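PDB 4K9S: GDSL-like Lipase/Acylhydrolase family protein from Neisseria meningitidis, which probably removes O-acetyl groups from peptidoglycan, as a GDSL (SGNH-hydrolase) esterase carrying an additional beta-rich domain. Local coordinates for residues 75-80 with 366-371; 120-125 with 225-230; 132-137 with 188-193; 150-155 with 176-181. All coordinates share one frame; numbering follows the deposited sequence.

Contact 1: residues 75-80 with 366-371; sequences KRLQKT and DSLEEL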
loop_
_atom_site.group_PDB
_atom_site.type_symbol
_atom_site.label_atom_id
_atom_site.label_comp_id
_atom_site.label_asym_id
_atom_site.label_seq_id
_atom_site.Cartn_x
_atom_site.Cartn_y
_atom_site.Cartn_z
ATOM N N LYS A 75 -12.452 -5.067 0.789
ATOM C CA LYS A 75 -13.824 -5.535 0.622
ATOM C C LYS A 75 -14.689 -5.201 1.825
ATOM O O LYS A 75 -15.892 -4.993 1.692
ATOM C CB LYS A 75 -13.845 -7.032 0.337
ATOM C CG LYS A 75 -12.967 -7.404 -0.836
ATOM C CD LYS A 75 -13.510 -8.605 -1.576
ATOM C CE LYS A 75 -12.993 -8.614 -3.007
ATOM N NZ LYS A 75 -13.126 -7.271 -3.636
ATOM N N ARG A 76 -14.073 -5.124 2.995
ATOM C CA ARG A 76 -14.813 -4.783 4.207
ATOM C C ARG A 76 -15.148 -3.283 4.309
ATOM O O ARG A 76 -16.294 -2.905 4.561
ATOM C CB ARG A 76 -14.027 -5.233 5.430
ATOM C CG ARG A 76 -14.494 -4.605 6.713
ATOM C CD ARG A 76 -15.821 -5.192 7.190
ATOM N NE ARG A 76 -16.111 -4.675 8.514
ATOM C CZ ARG A 76 -15.638 -5.208 9.635
ATOM N NH1 ARG A 76 -14.874 -6.299 9.583
ATOM N NH2 ARG A 76 -15.941 -4.657 10.804
ATOM N N LEU A 77 -14.154 -2.428 4.117
ATOM C CA LEU A 77 -14.392 -0.997 4.233
ATOM C C LEU A 77 -15.237 -0.504 3.083
ATOM O O LEU A 77 -15.943 0.491 3.206
ATOM C CB LEU A 77 -13.081 -0.220 4.279
ATOM C CG LEU A 77 -12.171 -0.555 5.452
ATOM C CD1 LEU A 77 -11.026 0.463 5.527
ATOM C CD2 LEU A 77 -12.969 -0.617 6.772
ATOM N N GLN A 78 -15.164 -1.204 1.959
ATOM C CA GLN A 78 -15.967 -0.826 0.803
ATOM C C GLN A 78 -17.438 -1.187 1.020
ATOM O O GLN A 78 -18.329 -0.514 0.509
ATOM C CB GLN A 78 -15.409 -1.435 -0.481
ATOM C CG GLN A 78 -14.371 -0.560 -1.121
ATOM C CD GLN A 78 -13.722 -1.208 -2.317
ATOM O OE1 GLN A 78 -13.866 -2.409 -2.534
ATOM N NE2 GLN A 78 -12.995 -0.412 -3.104
ATOM N N LYS A 79 -17.672 -2.232 1.802
ATOM C CA LYS A 79 -19.019 -2.619 2.168
ATOM C C LYS A 79 -19.576 -1.587 3.118
ATOM O O LYS A 79 -20.758 -1.250 3.073
ATOM C CB LYS A 79 -19.018 -3.990 2.850
ATOM C CG LYS A 79 -19.979 -4.987 2.234
ATOM C CD LYS A 79 -21.415 -4.455 2.214
ATOM C CE LYS A 79 -22.369 -5.492 1.621
ATOM N NZ LYS A 79 -23.725 -4.946 1.322
ATOM N N THR A 80 -18.719 -1.089 3.993
ATOM C CA THR A 80 -19.174 -0.178 5.029
ATOM C C THR A 80 -19.434 1.209 4.460
ATOM O O THR A 80 -20.451 1.816 4.760
ATOM C CB THR A 80 -18.164 -0.087 6.169
ATOM O OG1 THR A 80 -17.956 -1.393 6.703
ATOM C CG2 THR A 80 -18.677 0.823 7.263
ATOM N N ASP A 366 -12.365 -3.386 12.191
ATOM C CA ASP A 366 -13.115 -3.182 13.428
ATOM C C ASP A 366 -12.696 -1.910 14.155
ATOM O O ASP A 366 -13.539 -1.088 14.503
ATOM C CB ASP A 366 -12.927 -4.376 14.368
ATOM C CG ASP A 366 -13.674 -5.616 13.902
ATOM O OD1 ASP A 366 -14.511 -5.521 12.977
ATOM O OD2 ASP A 366 -13.438 -6.683 14.488
ATOM N N SER A 367 -11.393 -1.747 14.363
ATOM C CA SER A 367 -10.859 -0.595 15.084
ATOM C C SER A 367 -11.117 0.717 14.352
ATOM O O SER A 367 -11.501 1.713 14.955
ATOM C CB SER A 367 -9.362 -0.759 15.302
ATOM O OG SER A 367 -9.072 -1.980 15.947
ATOM N N LEU A 368 -10.886 0.710 13.046
ATOM C CA LEU A 368 -11.141 1.869 12.208
ATOM C C LEU A 368 -12.610 2.308 12.254
ATOM O O LEU A 368 -12.908 3.490 12.397
ATOM C CB LEU A 368 -10.744 1.550 10.771
ATOM C CG LEU A 368 -9.423 2.053 10.217
ATOM C CD1 LEU A 368 -8.452 2.339 11.323
ATOM C CD2 LEU A 368 -8.858 1.018 9.251
ATOM N N GLU A 369 -13.528 1.360 12.120
ATOM C CA GLU A 369 -14.948 1.695 12.177
ATOM C C GLU A 369 -15.341 2.171 13.583
ATOM O O GLU A 369 -16.076 3.148 13.733
ATOM C CB GLU A 369 -15.805 0.516 11.720
ATOM C CG GLU A 369 -15.571 0.124 10.265
ATOM C CD GLU A 369 -16.330 -1.127 9.856
ATOM O OE1 GLU A 369 -17.296 -1.500 10.558
ATOM O OE2 GLU A 369 -15.954 -1.743 8.831
ATOM N N GLU A 370 -14.816 1.495 14.600
ATOM C CA GLU A 370 -14.992 1.914 15.983
ATOM C C GLU A 370 -14.537 3.353 16.218
ATOM O O GLU A 370 -15.206 4.105 16.930
ATOM C CB GLU A 370 -14.280 0.944 16.933
ATOM C CG GLU A 370 -14.125 1.434 18.373
ATOM C CD GLU A 370 -15.423 1.938 18.982
ATOM O OE1 GLU A 370 -15.396 3.017 19.620
ATOM O OE2 GLU A 370 -16.467 1.262 18.824
ATOM N N LEU A 371 -13.420 3.747 15.614
ATOM C CA LEU A 371 -12.919 5.114 15.792
ATOM C C LEU A 371 -13.839 6.127 15.137
ATOM O O LEU A 371 -14.148 7.165 15.717
ATOM C CB LEU A 371 -11.508 5.263 15.221
ATOM C CG LEU A 371 -10.764 6.598 15.361
ATOM C CD1 LEU A 371 -10.425 6.908 16.804
ATOM C CD2 LEU A 371 -9.494 6.584 14.528
#
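Arg76 reaches from helix 68-81 to Asp366 and Glu369 on helix 354-373, a helix pair of the alpha/beta SGNH-hydrolase domain; the short segments run roughly parallel, 27° apart, with axes 11.3 Å from each other. That wide spacing is bridged mainly by long polar side chains. The ionic part is a salt-bridge network. Arg76 NH2 meets Asp366 OD1 at 2.7 Å, with the oxygen at the guanidinium edge and the N-H pointing almost straight at it. Glu369 sits differently: its carboxylate stands nearly perpendicular to the guanidinium, and the bond from Arg76 NE to Glu369 OE2 (3.0 Å) is bent and weak, while the one from Arg76 NH2 to Glu369 OE1 is straighter but long, and weak for that reason. With CG anti to the backbone N (chi1 164°) and a bend at chi2, the Arg76 chain is directed across the gap. The apolar part lies on the buried side, where Leu77 CD1 approaches Leu368 CD2 at 4.3 Å and Leu28 of strand 28-30 also packs on Leu368. Leu77 CD2 also touches Glu369 OE2. Thr80 comes at Glu369 from the opposite direction, its OG1 2.9 Å from Glu369 OE2 and 3.1 Å from Arg76 O.

Contact 2: residues 120-125 with 225-230; sequences FPLGGI and SKWRAD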
loop_
_atom_site.group_PDB
_atom_site.type_symbol
_atom_site.label_atom_id
_atom_site.label_comp_id
_atom_site.label_asym_id
_atom_site.label_seq_id
_atom_site.Cartn_x
_atom_site.Cartn_y
_atom_site.Cartn_z
ATOM N N PHE A 120 12.804 4.496 -9.967
ATOM C CA PHE A 120 11.489 4.097 -9.458
ATOM C C PHE A 120 10.648 5.256 -8.941
ATOM O O PHE A 120 11.120 6.057 -8.139
ATOM C CB PHE A 120 11.637 3.117 -8.286
ATOM C CG PHE A 120 12.311 1.824 -8.639
ATOM C CD1 PHE A 120 11.634 0.849 -9.357
ATOM C CD2 PHE A 120 13.605 1.566 -8.209
ATOM C CE1 PHE A 120 12.248 -0.346 -9.675
ATOM C CE2 PHE A 120 14.224 0.362 -8.503
ATOM C CZ PHE A 120 13.538 -0.599 -9.242
ATOM N N PRO A 121 9.381 5.315 -9.359
ATOM C CA PRO A 121 8.441 6.216 -8.696
ATOM C C PRO A 121 8.036 5.631 -7.349
ATOM O O PRO A 121 8.442 4.513 -7.039
ATOM C CB PRO A 121 7.257 6.251 -9.657
ATOM C CG PRO A 121 7.305 4.939 -10.354
ATOM C CD PRO A 121 8.759 4.582 -10.477
ATOM N N LEU A 122 7.289 6.389 -6.551
ATOM C CA LEU A 122 6.820 5.930 -5.247
ATOM C C LEU A 122 6.197 4.543 -5.402
ATOM O O LEU A 122 5.339 4.351 -6.256
ATOM C CB LEU A 122 5.788 6.938 -4.728
ATOM C CG LEU A 122 5.247 7.101 -3.302
ATOM C CD1 LEU A 122 3.871 6.444 -3.155
ATOM C CD2 LEU A 122 6.205 6.631 -2.222
ATOM N N GLY A 123 6.658 3.566 -4.625
ATOM C CA GLY A 123 6.106 2.220 -4.700
ATOM C C GLY A 123 7.127 1.142 -5.026
ATOM O O GLY A 123 6.936 -0.037 -4.686
ATOM N N GLY A 124 8.214 1.549 -5.684
ATOM C CA GLY A 124 9.302 0.646 -6.022
ATOM C C GLY A 124 9.024 -0.242 -7.217
ATOM O O GLY A 124 9.670 -1.265 -7.400
ATOM N N ILE A 125 8.064 0.148 -8.044
ATOM C CA ILE A 125 7.612 -0.712 -9.122
ATOM C C ILE A 125 7.479 0.036 -10.444
ATOM O O ILE A 125 6.855 1.089 -10.507
ATOM C CB ILE A 125 6.277 -1.362 -8.764
ATOM C CG1 ILE A 125 6.499 -2.416 -7.669
ATOM C CG2 ILE A 125 5.612 -1.973 -10.015
ATOM C CD1 ILE A 125 5.270 -3.226 -7.319
ATOM N N SER A 225 14.550 5.059 0.033
ATOM C CA SER A 225 15.711 5.697 -0.575
ATOM C C SER A 225 16.115 5.074 -1.930
ATOM O O SER A 225 16.936 5.624 -2.651
ATOM C CB SER A 225 16.883 5.643 0.397
ATOM O OG SER A 225 17.331 4.313 0.545
ATOM N N LYS A 226 15.540 3.923 -2.265
ATOM C CA LYS A 226 15.866 3.214 -3.500
ATOM C C LYS A 226 15.067 3.793 -4.646
ATOM O O LYS A 226 15.330 3.513 -5.819
ATOM C CB LYS A 226 15.506 1.733 -3.362
ATOM C CG LYS A 226 16.490 0.892 -2.561
ATOM C CD LYS A 226 15.807 -0.391 -2.085
ATOM C CE LYS A 226 16.741 -1.596 -2.141
ATOM N NZ LYS A 226 16.145 -2.824 -1.552
ATOM N N TRP A 227 14.072 4.596 -4.286
ATOM C CA TRP A 227 13.187 5.214 -5.254
ATOM C C TRP A 227 13.707 6.597 -5.628
ATOM O O TRP A 227 14.651 7.110 -5.025
ATOM C CB TRP A 227 11.766 5.286 -4.701
ATOM C CG TRP A 227 11.291 3.964 -4.176
ATOM C CD1 TRP A 227 11.811 2.743 -4.460
ATOM C CD2 TRP A 227 10.227 3.739 -3.256
ATOM N NE1 TRP A 227 11.140 1.772 -3.787
ATOM C CE2 TRP A 227 10.152 2.356 -3.041
ATOM C CE3 TRP A 227 9.322 4.578 -2.590
ATOM C CZ2 TRP A 227 9.208 1.783 -2.192
ATOM C CZ3 TRP A 227 8.390 4.012 -1.747
ATOM C CH2 TRP A 227 8.343 2.626 -1.554
ATOM N N ARG A 228 13.105 7.194 -6.644
ATOM C CA ARG A 228 13.621 8.450 -7.144
ATOM C C ARG A 228 13.413 9.586 -6.125
ATOM O O ARG A 228 12.539 9.524 -5.248
ATOM C CB ARG A 228 12.973 8.774 -8.480
ATOM C CG ARG A 228 11.581 9.304 -8.339
ATOM C CD ARG A 228 10.785 9.125 -9.621
ATOM N NE ARG A 228 9.572 9.930 -9.565
ATOM C CZ ARG A 228 9.463 11.147 -10.079
ATOM N NH1 ARG A 228 10.491 11.699 -10.711
ATOM N NH2 ARG A 228 8.323 11.807 -9.966
ATOM N N ALA A 229 14.233 10.617 -6.269
ATOM C CA ALA A 229 14.255 11.764 -5.386
ATOM C C ALA A 229 12.896 12.439 -5.255
ATOM O O ALA A 229 12.557 12.965 -4.202
ATOM C CB ALA A 229 15.311 12.775 -5.878
ATOM N N ASP A 230 12.116 12.428 -6.322
ATOM C CA ASP A 230 10.837 13.114 -6.304
ATOM C C ASP A 230 9.678 12.247 -5.798
ATOM O O ASP A 230 8.514 12.565 -6.038
ATOM C CB ASP A 230 10.529 13.655 -7.699
ATOM C CG ASP A 230 11.338 14.896 -8.037
ATOM O OD1 ASP A 230 11.631 15.690 -7.116
ATOM O OD2 ASP A 230 11.674 15.084 -9.228
#
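Trp227 lays one indole face against the backbone of the turn 121-124. Its CB starts beside Phe120 O, 3.6 Å away, and CG lies under Pro121 O. With CG anti to the carbonyl carbon (chi1 -51°), the ring is carried along the turn. CD1 meets Phe120 CB and Gly124 CA, both on the same side of it, and NE1 is 3.1 Å from Gly124 CA; its hydrogen goes to Ser113 OG. The peptide between Gly123 and Gly124 covers CE2 and CZ2. Gly123 CA makes a CH-pi contact 4.0 Å from the centroid of the Trp227 six-membered ring. At the far end CZ3 meets Leu122 CD2 at 3.4 Å. Neighbouring residues close the flanks: Arg228 N donates a nearly straight hydrogen bond of 2.7 Å to Phe120 O, Lys226 O lies at the edge of the Phe120 ring, and the aliphatic part of Arg228 passes Phe120 O and Pro121 CA before its NH2 pairs with Asp234. Trp224 stacks with Trp227. The arrangement is a type II beta turn, Pro121 to Gly124, with glycines at its third and fourth positions, laid flat on a tryptophan face where the beta-rich region meets the SGNH-hydrolase domain.

Contact 3: residues 132-137 with 188-193; sequences GGSMTL and TIHTEM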
loop_
_atom_site.group_PDB
_atom_site.type_symbol
_atom_site.label_atom_id
_atom_site.label_comp_id
_atom_site.label_asym_id
_atom_site.label_seq_id
_atom_site.Cartn_x
_atom_site.Cartn_y
_atom_site.Cartn_z
ATOM N N GLY A 132 5.705 -1.642 -29.578
ATOM C CA GLY A 132 4.659 -2.617 -29.831
ATOM C C GLY A 132 4.079 -3.217 -28.560
ATOM O O GLY A 132 3.401 -4.245 -28.596
ATOM N N GLY A 133 4.329 -2.564 -27.431
ATOM C CA GLY A 133 3.868 -3.079 -26.149
ATOM C C GLY A 133 2.360 -3.046 -25.977
ATOM O O GLY A 133 1.669 -2.206 -26.544
ATOM N N SER A 134 1.845 -3.964 -25.175
ATOM C CA SER A 134 0.411 -4.056 -24.958
ATOM C C SER A 134 0.144 -4.602 -23.558
ATOM O O SER A 134 0.836 -5.506 -23.096
ATOM C CB SER A 134 -0.207 -4.971 -26.019
ATOM O OG SER A 134 -1.613 -5.038 -25.895
HETATM N N MSE A 135 -0.851 -4.043 -22.879
HETATM C CA MSE A 135 -1.204 -4.478 -21.535
HETATM C C MSE A 135 -2.702 -4.319 -21.333
HETATM O O MSE A 135 -3.260 -3.267 -21.651
HETATM C CB MSE A 135 -0.462 -3.619 -20.512
HETATM C CG MSE A 135 -0.663 -3.990 -19.080
HETATM SE SE MSE A 135 -0.140 -5.830 -18.682
HETATM C CE MSE A 135 -1.818 -6.268 -18.104
ATOM N N THR A 136 -3.366 -5.361 -20.834
ATOM C CA THR A 136 -4.769 -5.221 -20.438
ATOM C C THR A 136 -5.050 -5.687 -19.007
ATOM O O THR A 136 -4.627 -6.756 -18.591
ATOM C CB THR A 136 -5.779 -5.836 -21.449
ATOM O OG1 THR A 136 -6.782 -6.588 -20.746
ATOM C CG2 THR A 136 -5.107 -6.712 -22.437
ATOM N N LEU A 137 -5.750 -4.853 -18.256
ATOM C CA LEU A 137 -6.114 -5.151 -16.888
ATOM C C LEU A 137 -7.591 -5.429 -16.891
ATOM O O LEU A 137 -8.368 -4.589 -17.343
ATOM C CB LEU A 137 -5.857 -3.938 -16.004
ATOM C CG LEU A 137 -4.446 -3.352 -16.045
ATOM C CD1 LEU A 137 -4.454 -2.017 -16.750
ATOM C CD2 LEU A 137 -3.899 -3.205 -14.648
ATOM N N THR A 188 -7.223 -1.554 -21.982
ATOM C CA THR A 188 -6.122 -1.950 -22.832
ATOM C C THR A 188 -5.220 -0.781 -23.229
ATOM O O THR A 188 -5.640 0.155 -23.921
ATOM C CB THR A 188 -6.592 -2.713 -24.076
ATOM O OG1 THR A 188 -7.161 -3.979 -23.686
ATOM C CG2 THR A 188 -5.413 -2.950 -25.024
ATOM N N ILE A 189 -3.969 -0.857 -22.783
ATOM C CA ILE A 189 -2.973 0.165 -23.062
ATOM C C ILE A 189 -1.983 -0.312 -24.100
ATOM O O ILE A 189 -1.279 -1.314 -23.881
ATOM C CB ILE A 189 -2.189 0.497 -21.813
ATOM C CG1 ILE A 189 -3.151 0.641 -20.632
ATOM C CG2 ILE A 189 -1.360 1.754 -22.029
ATOM C CD1 ILE A 189 -2.434 0.918 -19.332
ATOM N N HIS A 190 -1.932 0.408 -25.225
ATOM C CA HIS A 190 -1.010 0.092 -26.314
ATOM C C HIS A 190 0.139 1.069 -26.319
ATOM O O HIS A 190 -0.020 2.259 -26.029
ATOM C CB HIS A 190 -1.698 0.199 -27.670
ATOM C CG HIS A 190 -2.596 -0.949 -27.991
ATOM N ND1 HIS A 190 -2.394 -2.217 -27.492
ATOM C CD2 HIS A 190 -3.703 -1.020 -28.770
ATOM C CE1 HIS A 190 -3.334 -3.022 -27.950
ATOM N NE2 HIS A 190 -4.141 -2.320 -28.724
ATOM N N THR A 191 1.303 0.587 -26.705
ATOM C CA THR A 191 2.448 1.456 -26.680
ATOM C C THR A 191 3.290 1.227 -27.941
ATOM O O THR A 191 3.885 0.172 -28.155
ATOM C CB THR A 191 3.185 1.316 -25.307
ATOM O OG1 THR A 191 3.929 2.497 -25.022
ATOM C CG2 THR A 191 4.069 0.162 -25.274
ATOM N N GLU A 192 3.265 2.212 -28.822
ATOM C CA GLU A 192 3.901 2.064 -30.112
ATOM C C GLU A 192 5.403 2.126 -29.884
ATOM O O GLU A 192 6.148 1.356 -30.466
ATOM C CB GLU A 192 3.424 3.165 -31.060
ATOM C CG GLU A 192 4.327 3.427 -32.261
ATOM C CD GLU A 192 4.360 2.269 -33.250
ATOM O OE1 GLU A 192 3.455 1.399 -33.225
ATOM O OE2 GLU A 192 5.303 2.237 -34.054
HETATM N N MSE A 193 5.837 3.031 -29.011
HETATM C CA MSE A 193 7.240 3.127 -28.646
HETATM C C MSE A 193 7.381 3.024 -27.108
HETATM O O MSE A 193 6.379 3.026 -26.396
HETATM C CB MSE A 193 7.826 4.410 -29.223
HETATM C CG MSE A 193 7.983 4.379 -30.730
HETATM SE SE MSE A 193 9.301 3.054 -31.307
HETATM C CE MSE A 193 10.890 4.120 -30.934
#
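Ser134 and His190 face each other as a non-hydrogen-bonded pair, and Thr136 and Thr188 as another, on one side of an antiparallel strand pair. Ser134 CB lies in the plane of the His190 imidazole, at its edge, and Ser134 OG is 3.3 Å from His190 ND1. The two threonines lie side by side and point the same way, with Thr188 OG1 3.2 Å from Thr136 CB. On the other side Met135, modelled as selenomethionine, pairs with Ile189, and Gly133 with Thr191. Thr191 CG2, set between the backbone N and the carbonyl carbon, packs onto Gly133 CA at 3.4 Å.

The backbone ladder holds these side chains in register. Met135 and Ile189 exchange two bonds, of which Ile189 N to Met135 O is 2.8 Å long and nearly linear at both ends. At the next hydrogen-bonded pair Thr191 N reaches Gly133 O, while the return bond from Gly133 N is weak. The ladder then frays into the loop, where Gly132 N approaches Glu192 O from above its carbonyl plane at 3.2 Å.

Farther out, strands 102-106 and 161-164 flank the pair in a five-stranded antiparallel sheet. Trp108 packs on Met135 and Ile189, and Ile200 of strand 195-203 on Ile189 and Leu137, whose CD1 also approaches Ile189 CD1. The strand pair is thus two-sided: Met135 and Ile189 join the packing around Trp108 and Ile200, while Ser134, Thr136, Thr188 and His190 make the other side polar, so cohesion there rests chiefly on the backbone bonds.

Contact 4: residues 150-155 with 176-181; sequences SLFAKP and WQVLDT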
loop_
_atom_site.group_PDB
_atom_site.type_symbol
_atom_site.label_atom_id
_atom_site.label_comp_id
_atom_site.label_asym_id
_atom_site.label_seq_id
_atom_site.Cartn_x
_atom_site.Cartn_y
_atom_site.Cartn_z
ATOM N N SER A 150 -5.730 7.204 -13.872
ATOM C CA SER A 150 -4.455 7.898 -13.839
ATOM C C SER A 150 -3.301 6.885 -13.892
ATOM O O SER A 150 -3.391 5.801 -13.316
ATOM C CB SER A 150 -4.338 8.765 -12.585
ATOM O OG SER A 150 -5.092 9.946 -12.723
ATOM N N LEU A 151 -2.216 7.247 -14.576
ATOM C CA LEU A 151 -1.038 6.392 -14.663
ATOM C C LEU A 151 0.202 7.183 -14.322
ATOM O O LEU A 151 0.432 8.268 -14.870
ATOM C CB LEU A 151 -0.826 5.885 -16.085
ATOM C CG LEU A 151 -1.917 5.282 -16.945
ATOM C CD1 LEU A 151 -2.896 6.325 -17.495
ATOM C CD2 LEU A 151 -1.212 4.576 -18.057
ATOM N N PHE A 152 1.031 6.643 -13.445
ATOM C CA PHE A 152 2.388 7.137 -13.384
ATOM C C PHE A 152 3.061 6.657 -14.666
ATOM O O PHE A 152 2.913 5.499 -15.039
ATOM C CB PHE A 152 3.097 6.606 -12.155
ATOM C CG PHE A 152 2.758 7.349 -10.906
ATOM C CD1 PHE A 152 3.427 8.509 -10.576
ATOM C CD2 PHE A 152 1.768 6.899 -10.060
ATOM C CE1 PHE A 152 3.116 9.195 -9.419
ATOM C CE2 PHE A 152 1.462 7.584 -8.915
ATOM C CZ PHE A 152 2.135 8.731 -8.596
ATOM N N ALA A 153 3.770 7.538 -15.359
ATOM C CA ALA A 153 4.302 7.171 -16.661
ATOM C C ALA A 153 5.476 8.040 -17.068
ATOM O O ALA A 153 5.486 9.235 -16.817
ATOM C CB ALA A 153 3.212 7.265 -17.702
ATOM N N LYS A 154 6.468 7.429 -17.692
ATOM C CA LYS A 154 7.590 8.171 -18.227
ATOM C C LYS A 154 7.905 7.674 -19.618
ATOM O O LYS A 154 8.320 6.525 -19.797
ATOM C CB LYS A 154 8.824 8.039 -17.335
ATOM C CG LYS A 154 10.084 8.682 -17.935
ATOM C CD LYS A 154 11.294 8.513 -17.021
ATOM C CE LYS A 154 11.587 7.031 -16.761
ATOM N NZ LYS A 154 12.802 6.853 -15.911
ATOM N N PRO A 155 7.733 8.551 -20.615
ATOM C CA PRO A 155 7.956 8.172 -22.007
ATOM C C PRO A 155 9.443 8.218 -22.293
ATOM O O PRO A 155 10.183 8.902 -21.586
ATOM C CB PRO A 155 7.239 9.285 -22.765
ATOM C CG PRO A 155 7.463 10.478 -21.916
ATOM C CD PRO A 155 7.448 9.993 -20.488
ATOM N N TRP A 176 9.063 11.278 -15.473
ATOM C CA TRP A 176 7.895 10.737 -14.768
ATOM C C TRP A 176 6.802 11.779 -14.589
ATOM O O TRP A 176 7.072 12.929 -14.242
ATOM C CB TRP A 176 8.299 10.210 -13.388
ATOM C CG TRP A 176 8.983 8.880 -13.431
ATOM C CD1 TRP A 176 10.311 8.635 -13.252
ATOM C CD2 TRP A 176 8.372 7.609 -13.688
ATOM N NE1 TRP A 176 10.568 7.292 -13.387
ATOM C CE2 TRP A 176 9.392 6.639 -13.648
ATOM C CE3 TRP A 176 7.064 7.199 -13.948
ATOM C CZ2 TRP A 176 9.141 5.287 -13.848
ATOM C CZ3 TRP A 176 6.820 5.859 -14.155
ATOM C CH2 TRP A 176 7.853 4.915 -14.105
ATOM N N GLN A 177 5.562 11.368 -14.817
ATOM C CA GLN A 177 4.427 12.258 -14.645
ATOM C C GLN A 177 3.173 11.423 -14.479
ATOM O O GLN A 177 3.189 10.208 -14.700
ATOM C CB GLN A 177 4.305 13.211 -15.844
ATOM C CG GLN A 177 4.217 12.495 -17.177
ATOM C CD GLN A 177 4.431 13.416 -18.372
ATOM O OE1 GLN A 177 3.492 14.018 -18.887
ATOM N NE2 GLN A 177 5.674 13.512 -18.824
ATOM N N VAL A 178 2.082 12.055 -14.066
ATOM C CA VAL A 178 0.806 11.357 -14.032
ATOM C C VAL A 178 -0.048 11.715 -15.250
ATOM O O VAL A 178 -0.269 12.886 -15.553
ATOM C CB VAL A 178 0.026 11.647 -12.741
ATOM C CG1 VAL A 178 -1.359 11.050 -12.821
ATOM C CG2 VAL A 178 0.776 11.109 -11.534
ATOM N N LEU A 179 -0.524 10.691 -15.943
ATOM C CA LEU A 179 -1.408 10.860 -17.084
ATOM C C LEU A 179 -2.841 10.731 -16.582
ATOM O O LEU A 179 -3.171 9.731 -15.949
ATOM C CB LEU A 179 -1.129 9.756 -18.101
ATOM C CG LEU A 179 -0.127 9.943 -19.237
ATOM C CD1 LEU A 179 1.046 10.862 -18.891
ATOM C CD2 LEU A 179 0.358 8.582 -19.657
ATOM N N ASP A 180 -3.682 11.733 -16.849
ATOM C CA ASP A 180 -5.085 11.689 -16.414
ATOM C C ASP A 180 -6.018 11.414 -17.573
ATOM O O ASP A 180 -6.035 12.157 -18.557
ATOM C CB ASP A 180 -5.514 13.003 -15.751
ATOM C CG ASP A 180 -4.876 13.209 -14.393
ATOM O OD1 ASP A 180 -4.390 12.213 -13.791
ATOM O OD2 ASP A 180 -4.863 14.368 -13.929
ATOM N N THR A 181 -6.789 10.345 -17.466
ATOM C CA THR A 181 -7.695 9.992 -18.542
ATOM C C THR A 181 -8.928 9.313 -17.970
ATOM O O THR A 181 -9.245 9.492 -16.801
ATOM C CB THR A 181 -6.994 9.123 -19.631
ATOM O OG1 THR A 181 -7.881 8.917 -20.736
ATOM C CG2 THR A 181 -6.550 7.774 -19.069
#
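Leu151, Ala153 and Leu179 form the apolar centre of an antiparallel strand pair, 150-155 with 177-181, in a five-stranded sheet of the beta domain; the pair twists strongly, its segments 145° apart. Leu151 CD1 rests on Leu179 CB, and Leu179 CD2 reaches diagonally to Ala153 CB at 3.7 Å. Val169 of strand 167-170 packs on Leu179 too, and Ile197 on Ala153.

On the other side of the pair, Val178 puts CG2 over a face of the Phe152 ring, 3.9 Å from its centroid in a CH-pi contact. With CG1 anti to the backbone N (chi1 173°), CG2 is turned to Phe152 and CG1 to Ser150 CB. Asp234 and Gln237 of helix 231-238 touch Phe152 and Val178 respectively.

At the end of the pair the Lys154 chain crosses one face of the Trp176 indole. Lys154 CB stands 3.9 Å from the centroid of the five-membered ring and CE lies near NE1, while NZ goes on to a salt bridge with Asp119. The six-membered ring of Trp176 turns its edge to the backbone between Phe152 and Ala153.

Two hydrogen-bonded pairs, Leu151 with Leu179 and Ala153 with Gln177, make four backbone bonds. Leu179 N lies 2.8 Å from Leu151 O. The return bond, Leu151 N to Leu179 O, measures 3.0 Å. At the exposed polar edge Ser150 OG donates to Asp180 OD1 over 2.6 Å, arriving on the anti side of the carboxylate and 34° out of its plane.

In the fold
Contacts 3 and 4 belong to the beta-rich region and contact 1 to the SGNH-hydrolase domain, about 36 Å from contact 3 and 31 Å from contact 4 between centres. Contact 2 joins the two parts and is the most buried; the others are only partly so. Chemistry follows position: charge spans the helix gap in contact 1, an aromatic face meets backbone in contact 2, and contacts 3 and 4 are backbone ladders, each with an apolar side. These two lie in different sheets whose apolar sides meet, Ile189 CD1 to Leu151 CD2 at 4.1 Å. Contact 4 also touches contact 2, since Trp176 packs on Pro121 and Arg228.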